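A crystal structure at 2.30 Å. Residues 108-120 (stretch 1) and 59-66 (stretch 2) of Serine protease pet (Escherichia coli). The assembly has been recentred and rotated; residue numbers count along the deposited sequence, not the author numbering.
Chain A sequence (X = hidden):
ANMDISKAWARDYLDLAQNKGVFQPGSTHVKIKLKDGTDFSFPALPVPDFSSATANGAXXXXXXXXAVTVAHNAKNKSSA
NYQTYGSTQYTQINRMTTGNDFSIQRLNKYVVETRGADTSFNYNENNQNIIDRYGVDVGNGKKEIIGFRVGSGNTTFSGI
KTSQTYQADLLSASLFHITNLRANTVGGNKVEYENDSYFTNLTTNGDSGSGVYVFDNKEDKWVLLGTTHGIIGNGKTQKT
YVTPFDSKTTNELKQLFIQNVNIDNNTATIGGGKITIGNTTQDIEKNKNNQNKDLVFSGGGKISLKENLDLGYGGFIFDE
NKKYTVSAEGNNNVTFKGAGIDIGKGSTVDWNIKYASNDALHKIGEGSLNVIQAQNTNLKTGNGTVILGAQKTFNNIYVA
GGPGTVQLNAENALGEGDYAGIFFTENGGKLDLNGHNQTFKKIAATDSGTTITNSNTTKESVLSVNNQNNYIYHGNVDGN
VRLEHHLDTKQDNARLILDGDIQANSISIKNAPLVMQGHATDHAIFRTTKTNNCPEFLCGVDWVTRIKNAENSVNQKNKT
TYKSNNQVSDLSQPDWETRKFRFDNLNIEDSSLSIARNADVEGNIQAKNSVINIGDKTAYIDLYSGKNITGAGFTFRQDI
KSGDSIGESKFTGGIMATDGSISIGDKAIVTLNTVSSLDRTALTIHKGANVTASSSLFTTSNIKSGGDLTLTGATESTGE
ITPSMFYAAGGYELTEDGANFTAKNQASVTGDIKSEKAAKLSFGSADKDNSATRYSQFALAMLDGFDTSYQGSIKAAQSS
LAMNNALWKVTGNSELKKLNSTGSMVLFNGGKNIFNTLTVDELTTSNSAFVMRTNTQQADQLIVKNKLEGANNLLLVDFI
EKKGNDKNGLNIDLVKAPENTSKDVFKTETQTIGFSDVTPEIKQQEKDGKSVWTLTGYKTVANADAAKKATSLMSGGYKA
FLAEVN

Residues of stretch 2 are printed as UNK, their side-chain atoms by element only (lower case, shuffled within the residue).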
# COMPACT_ATOMS: atom_id res chain seq x y z
N ASN A 108 3.96 38.23 -6.98
CA ASN A 108 3.48 39.03 -5.84
C ASN A 108 3.65 38.35 -4.45
O ASN A 108 3.78 39.05 -3.46
CB ASN A 108 2.01 39.39 -6.04
CG ASN A 108 1.12 38.18 -6.10
OD1 ASN A 108 1.52 37.15 -6.66
ND2 ASN A 108 -0.06 38.26 -5.50
N LYS A 109 3.65 37.01 -4.41
CA LYS A 109 3.81 36.26 -3.15
C LYS A 109 4.73 35.05 -3.28
O LYS A 109 5.00 34.60 -4.38
CB LYS A 109 2.45 35.78 -2.62
CG LYS A 109 1.60 36.88 -1.97
CD LYS A 109 0.23 36.34 -1.59
CE LYS A 109 -0.01 36.41 -0.08
NZ LYS A 109 -1.24 35.64 0.29
N TYR A 110 5.23 34.54 -2.15
CA TYR A 110 6.11 33.38 -2.17
C TYR A 110 5.33 32.14 -2.59
O TYR A 110 4.25 31.88 -2.05
CB TYR A 110 6.76 33.12 -0.81
CG TYR A 110 7.64 34.23 -0.28
CD1 TYR A 110 8.26 35.13 -1.14
CD2 TYR A 110 7.84 34.37 1.10
CE1 TYR A 110 9.06 36.16 -0.63
CE2 TYR A 110 8.64 35.37 1.60
CZ TYR A 110 9.24 36.28 0.75
OH TYR A 110 10.03 37.30 1.28
N VAL A 111 5.88 31.37 -3.52
CA VAL A 111 5.21 30.15 -3.93
C VAL A 111 5.30 29.05 -2.88
O VAL A 111 6.38 28.62 -2.47
CB VAL A 111 5.77 29.63 -5.25
CG1 VAL A 111 5.12 28.27 -5.62
CG2 VAL A 111 5.50 30.65 -6.33
N VAL A 112 4.15 28.57 -2.46
CA VAL A 112 4.09 27.59 -1.39
C VAL A 112 4.18 26.15 -1.94
O VAL A 112 4.70 25.26 -1.27
CB VAL A 112 2.81 27.81 -0.55
CG1 VAL A 112 2.38 26.58 0.18
CG2 VAL A 112 3.03 28.94 0.43
N GLU A 113 3.71 25.93 -3.17
CA GLU A 113 3.52 24.55 -3.70
C GLU A 113 4.78 23.81 -4.14
O GLU A 113 4.82 22.58 -4.08
CB GLU A 113 2.55 24.55 -4.88
CG GLU A 113 1.10 24.92 -4.51
CD GLU A 113 0.94 26.37 -4.02
OE1 GLU A 113 1.89 27.19 -4.15
OE2 GLU A 113 -0.16 26.69 -3.50
N THR A 114 5.80 24.52 -4.61
CA THR A 114 7.00 23.87 -5.12
C THR A 114 8.23 24.63 -4.69
O THR A 114 8.17 25.84 -4.45
CB THR A 114 6.99 23.73 -6.66
OG1 THR A 114 8.30 23.41 -7.13
CG2 THR A 114 6.52 25.01 -7.33
N ARG A 115 9.36 23.93 -4.55
CA ARG A 115 10.59 24.61 -4.19
C ARG A 115 11.29 25.16 -5.43
O ARG A 115 12.32 25.84 -5.33
CB ARG A 115 11.53 23.70 -3.39
CG ARG A 115 11.23 23.68 -1.89
CD ARG A 115 9.97 22.89 -1.60
NE ARG A 115 10.17 21.48 -1.92
CZ ARG A 115 9.21 20.63 -2.29
NH1 ARG A 115 7.95 21.02 -2.40
NH2 ARG A 115 9.53 19.37 -2.56
N GLY A 116 10.72 24.88 -6.60
CA GLY A 116 11.18 25.45 -7.85
C GLY A 116 12.20 24.59 -8.59
O GLY A 116 12.72 23.63 -8.03
N ALA A 117 12.49 24.92 -9.84
CA ALA A 117 13.43 24.10 -10.60
C ALA A 117 14.86 24.50 -10.27
O ALA A 117 15.11 25.64 -9.86
CB ALA A 117 13.16 24.22 -12.10
N ASP A 118 15.80 23.55 -10.42
CA ASP A 118 17.22 23.82 -10.24
C ASP A 118 17.72 24.72 -11.38
O ASP A 118 17.45 24.46 -12.54
CB ASP A 118 18.01 22.51 -10.20
CG ASP A 118 19.53 22.72 -10.16
OD1 ASP A 118 20.13 23.11 -11.19
OD2 ASP A 118 20.12 22.48 -9.09
N THR A 119 18.46 25.76 -11.03
CA THR A 119 18.93 26.77 -11.99
C THR A 119 20.44 26.74 -12.22
O THR A 119 21.04 27.78 -12.49
CB THR A 119 18.57 28.20 -11.52
OG1 THR A 119 18.96 28.35 -10.14
CG2 THR A 119 17.08 28.47 -11.64
N SER A 120 21.07 25.58 -12.13
CA SER A 120 22.52 25.51 -12.27
C SER A 120 23.01 25.25 -13.72
O SER A 120 24.15 24.82 -13.92
CB SER A 120 23.07 24.42 -11.36
OG SER A 120 22.72 23.15 -11.87
N UNK A 59 4.97 28.83 -17.63
CA UNK A 59 6.11 29.31 -16.87
C UNK A 59 6.57 28.24 -15.89
O UNK A 59 5.86 27.28 -15.68
c UNK A 59 5.78 30.64 -16.11
N UNK A 60 7.73 28.46 -15.30
CA UNK A 60 8.34 27.53 -14.36
C UNK A 60 8.84 28.22 -13.09
O UNK A 60 9.67 29.13 -13.17
o UNK A 60 9.08 26.14 -16.18
c UNK A 60 10.12 25.80 -14.03
c UNK A 60 9.52 26.80 -15.00
N UNK A 61 8.39 27.74 -11.93
CA UNK A 61 8.85 28.28 -10.66
C UNK A 61 10.32 28.00 -10.44
O UNK A 61 10.82 26.93 -10.76
o UNK A 61 8.75 27.96 -8.26
c UNK A 61 8.05 27.72 -9.47
N UNK A 62 11.01 28.98 -9.86
CA UNK A 62 12.45 28.90 -9.66
C UNK A 62 12.70 29.01 -8.14
O UNK A 62 13.83 29.11 -7.65
c UNK A 62 13.13 29.97 -10.59
c UNK A 62 14.15 30.91 -9.95
c UNK A 62 13.72 29.25 -11.79
c UNK A 62 12.66 28.67 -12.63
N UNK A 63 11.61 28.88 -7.40
CA UNK A 63 11.64 28.92 -5.95
C UNK A 63 11.32 30.31 -5.42
O UNK A 63 11.73 31.31 -6.01
N UNK A 64 10.60 30.34 -4.31
CA UNK A 64 10.30 31.57 -3.60
C UNK A 64 9.34 32.40 -4.42
O UNK A 64 8.33 31.91 -4.91
N UNK A 65 9.65 33.68 -4.59
CA UNK A 65 8.77 34.54 -5.35
C UNK A 65 9.13 34.61 -6.83
O UNK A 65 8.61 35.46 -7.54
c UNK A 65 8.75 35.96 -4.75
N UNK A 66 10.01 33.73 -7.30
CA UNK A 66 10.53 33.84 -8.67
C UNK A 66 10.16 32.71 -9.62
O UNK A 66 9.96 31.55 -9.23
c UNK A 66 13.09 35.15 -6.64
c UNK A 66 12.06 33.98 -8.63
c UNK A 66 12.49 35.23 -7.89
c UNK A 66 13.27 37.53 -6.52
o UNK A 66 13.66 38.66 -5.82
c UNK A 66 12.67 37.64 -7.76
c UNK A 66 13.46 36.28 -5.95
c UNK A 66 12.28 36.50 -8.44
O HOH W 1 9.10 28.18 -3.11

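Position 59 carries one side-chain carbon and nothing beyond it. That CB is 9.8 Å from its nearest neighbour on stretch 1, Val 111 CG2, so the atom count alone decides the residue: Ala 59.

Position 60 has three side-chain atoms, one carbon bearing an oxygen and a second carbon. The second carbon lies 3.9 Å from Ala 117 CB, a light contact, with 14 Å² of the residue covered. A beta carbon forked into hydroxyl and methyl is threonine, Thr 60, and the touching methyl is CG2.

At position 61 a single carbon is followed by a single oxygen, without a fork. The CA-to-CB bond points toward stretch 1, and CB sits 3.8 Å from Thr 114 CG2. One carbon and one hydroxyl oxygen make Ser 61, with chi1 at 164° (t). Its backbone does the directed work: Ala 117 N donates to Ser 61 O at 2.8 Å, with an N-H...O angle of 161°.

Position 62 shows four carbons, forked at the first, one arm being two carbons long. Although the CA-to-CB bond points away from stretch 1, the first carbon of the longer arm comes within 3.5 Å of Thr 119 CG2. This beta-branched aliphatic pattern identifies Ile 62, and the touching atom is CG1. The chi1 of -103° lies between wells.

Position 63 has no side-chain atoms, and its bare CA lies 3.2 Å from Arg 115 O. Phi/psi of 96/143 would jam a CB against the preceding carbonyl oxygen, and an ideal CB would also stand 2.7 Å from Arg 115 O. The residue is Gly 63.

Position 64 is likewise without side-chain atoms. Val 111 N donates to its backbone O at 2.9 Å and a nearly straight 171°. The positive phi of 70° favours glycine, in keeping with the atom count: Gly 64.

Position 65 again presents one carbon. That CB lies 3.7 Å from Tyr 110 CD1, at the edge of the ring and near its plane; a lone methyl identifies Ala 65.

Position 66 has a carbon leading to a six-carbon ring bearing one oxygen. The CA-to-CB bond points away, and the side chain makes no contact with stretch 1. The ring and its oxygen give Tyr 66. Its N closes the type II' turn begun at Gly 63 by donating to Gly 63 O at 3.2 Å, while Ile 62 N donates to Tyr 66 O at 2.8 Å.

The contact, burying 500 Å² over both sides, is held by two backbone hydrogen bonds, one to Ser 61 and one to Gly 64. Between these anchors the chains pack closely: Gly 116 CA is 4.0 Å from Gly 63 CA. Glycine matters on both sides, since an ideal CB on Gly 116 would fall 2.1 Å from Gly 63 N. A water adds a third link, accepting from Gly 64 N at 2.9 Å and donating to Val 111 O at 2.8 Å and Thr 114 O at 2.9 Å. Small apolar contacts, Ala 65 with Tyr 110 among them, complete the fit around these backbone links.

Stretch 2 59-66: ATSIGGAY
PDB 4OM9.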